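Local coordinates for small archaeal modifier protein 1 (Haloferax volcanii DS2, PDB 4HRO) that is covalently attached as a ubiquitin-like modifier to lysine residues of substrate proteins and serves as a sulfur carrier in molybdenum cofactor biosynthesis, at residues M4-F9 against G32-A37. Sequence-based numbering, arbitrary orientation.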
loop_
_atom_site.group_PDB
_atom_site.type_symbol
_atom_site.label_atom_id
_atom_site.label_comp_id
_atom_site.label_asym_id
_atom_site.label_seq_id
_atom_site.Cartn_x
_atom_site.Cartn_y
_atom_site.Cartn_z
ATOM N N MET A 4 -1.238 -8.311 -7.517
ATOM C CA MET A 4 -0.661 -8.500 -6.192
ATOM C C MET A 4 -1.708 -8.100 -5.168
ATOM O O MET A 4 -2.816 -7.705 -5.536
ATOM C CB MET A 4 0.656 -7.712 -6.064
ATOM C CG MET A 4 0.515 -6.214 -6.298
ATOM S SD MET A 4 2.071 -5.358 -6.671
ATOM C CE MET A 4 2.435 -6.070 -8.277
ATOM N N GLU A 5 -1.367 -8.168 -3.890
ATOM C CA GLU A 5 -2.367 -7.961 -2.861
ATOM C C GLU A 5 -1.779 -7.244 -1.666
ATOM O O GLU A 5 -0.674 -7.590 -1.225
ATOM C CB GLU A 5 -2.961 -9.303 -2.451
ATOM C CG GLU A 5 -4.221 -9.218 -1.622
ATOM C CD GLU A 5 -4.895 -10.563 -1.482
ATOM O OE1 GLU A 5 -4.199 -11.598 -1.513
ATOM O OE2 GLU A 5 -6.124 -10.590 -1.331
ATOM N N TRP A 6 -2.530 -6.260 -1.163
ATOM C CA TRP A 6 -2.216 -5.545 0.059
ATOM C C TRP A 6 -2.952 -6.179 1.232
ATOM O O TRP A 6 -4.148 -6.511 1.129
ATOM C CB TRP A 6 -2.681 -4.091 -0.044
ATOM C CG TRP A 6 -1.795 -3.224 -0.865
ATOM C CD1 TRP A 6 -1.936 -2.912 -2.182
ATOM C CD2 TRP A 6 -0.620 -2.553 -0.414
ATOM N NE1 TRP A 6 -0.913 -2.076 -2.586
ATOM C CE2 TRP A 6 -0.091 -1.845 -1.513
ATOM C CE3 TRP A 6 0.055 -2.495 0.813
ATOM C CZ2 TRP A 6 1.075 -1.086 -1.419
ATOM C CZ3 TRP A 6 1.209 -1.742 0.902
ATOM C CH2 TRP A 6 1.705 -1.052 -0.201
ATOM N N LYS A 7 -2.256 -6.285 2.358
ATOM C CA LYS A 7 -2.879 -6.498 3.651
ATOM C C LYS A 7 -2.847 -5.216 4.445
ATOM O O LYS A 7 -1.843 -4.492 4.444
ATOM C CB LYS A 7 -2.177 -7.610 4.417
ATOM C CG LYS A 7 -2.747 -8.964 4.055
ATOM C CD LYS A 7 -2.156 -10.059 4.889
ATOM C CE LYS A 7 -3.048 -11.276 4.888
ATOM N NZ LYS A 7 -2.393 -12.387 5.589
ATOM N N LEU A 8 -3.979 -4.940 5.092
ATOM C CA LEU A 8 -4.185 -3.738 5.890
ATOM C C LEU A 8 -4.530 -4.134 7.321
ATOM O O LEU A 8 -5.104 -5.193 7.561
ATOM C CB LEU A 8 -5.361 -2.937 5.332
ATOM C CG LEU A 8 -5.282 -2.529 3.863
ATOM C CD1 LEU A 8 -6.578 -1.799 3.472
ATOM C CD2 LEU A 8 -4.054 -1.735 3.545
ATOM N N PHE A 9 -4.222 -3.241 8.261
ATOM C CA PHE A 9 -4.332 -3.513 9.686
ATOM C C PHE A 9 -4.974 -2.351 10.406
ATOM O O PHE A 9 -4.866 -1.190 9.987
ATOM C CB PHE A 9 -2.948 -3.851 10.262
ATOM C CG PHE A 9 -2.355 -5.051 9.614
ATOM C CD1 PHE A 9 -2.610 -6.311 10.121
ATOM C CD2 PHE A 9 -1.643 -4.937 8.447
ATOM C CE1 PHE A 9 -2.132 -7.437 9.485
ATOM C CE2 PHE A 9 -1.161 -6.064 7.801
ATOM C CZ PHE A 9 -1.417 -7.306 8.307
ATOM N N GLY A 32 5.400 2.369 -4.350
ATOM C CA GLY A 32 4.609 3.586 -4.290
ATOM C C GLY A 32 3.454 3.615 -5.289
ATOM O O GLY A 32 2.345 4.052 -4.969
ATOM N N ASP A 33 3.700 3.138 -6.503
ATOM C CA ASP A 33 2.631 3.017 -7.479
ATOM C C ASP A 33 1.574 2.009 -7.010
ATOM O O ASP A 33 0.369 2.248 -7.159
ATOM C CB ASP A 33 3.160 2.575 -8.842
ATOM C CG ASP A 33 4.056 3.590 -9.506
ATOM O OD1 ASP A 33 3.882 4.802 -9.281
ATOM O OD2 ASP A 33 4.936 3.160 -10.262
ATOM N N ALA A 34 2.002 0.893 -6.422
ATOM C CA ALA A 34 1.048 -0.088 -5.886
ATOM C C ALA A 34 0.250 0.496 -4.706
ATOM O O ALA A 34 -0.942 0.194 -4.548
ATOM C CB ALA A 34 1.765 -1.367 -5.466
ATOM N N LEU A 35 0.891 1.350 -3.906
ATOM C CA LEU A 35 0.200 2.027 -2.819
ATOM C C LEU A 35 -0.847 3.008 -3.358
ATOM O O LEU A 35 -1.961 3.094 -2.845
ATOM C CB LEU A 35 1.234 2.715 -1.929
ATOM C CG LEU A 35 0.700 3.480 -0.731
ATOM C CD1 LEU A 35 -0.168 2.606 0.179
ATOM C CD2 LEU A 35 1.866 4.096 0.037
ATOM N N ASP A 36 -0.499 3.732 -4.412
ATOM C CA ASP A 36 -1.454 4.627 -5.059
ATOM C C ASP A 36 -2.620 3.851 -5.667
ATOM O O ASP A 36 -3.755 4.336 -5.663
ATOM C CB ASP A 36 -0.766 5.461 -6.134
ATOM C CG ASP A 36 0.019 6.649 -5.570
ATOM O OD1 ASP A 36 -0.079 6.945 -4.348
ATOM O OD2 ASP A 36 0.737 7.283 -6.377
ATOM N N ALA A 37 -2.367 2.642 -6.166
ATOM C CA ALA A 37 -3.459 1.789 -6.666
ATOM C C ALA A 37 -4.392 1.377 -5.521
ATOM O O ALA A 37 -5.611 1.382 -5.686
ATOM C CB ALA A 37 -2.900 0.570 -7.392
#
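Trp-6 reaches from the strand to the helix and meets two successive residues, Ala-34 and Leu-35. From its CB, which points at the helix, the indole extends with CG anti to the carbonyl carbon (chi1 -77°); this torsion and the turn of the ring about CB-CG together bring the N-H edge against the helix backbone. Trp-6 CD1 passes at 4.0 Å from Ala-34 O, and Trp-6 NE1 donates to that same oxygen at 3.0 Å. The oxygen lies near the ring plane, but the N-H...O angle of 139° marks the hydrogen bond as weak. Trp-6 CE2 follows at 3.8 Å from Ala-34 O. Farther along, Trp-6 CZ2 lies against the backbone of Leu-35, 3.5 Å from both its N and CA, with CB just beyond. Trp-6 CH2 ends 4.1 Å from Leu-35 CD1, which sits over one face of the ring, the leucine side chain crossing the indole at about a right angle.

This is the beta-grasp fold shared with ubiquitin and ThiS: helix 31-41 packs on the mixed sheet, and the axes of segments 4-8 and 32-37 approach to 9.8 Å, inclined by 71°. Neighbouring strand 80-84 contributes Leu-81, which touches Trp-6, Met-4 and Ala-34 alike. With an alanine in place of Trp-6 the indole is gone, and a gap would probably open between the strand and Ala-34 and Leu-35, leaving Ala-34 O without this weak donor.

Two residues earlier, Met-4 also turns toward the helix; with CG between the backbone N and the carbonyl carbon and the next torsion extended, Met-4 SD approaches Ala-34 CB at 4.2 Å. Val-23 and Val-25 also touch this methionine.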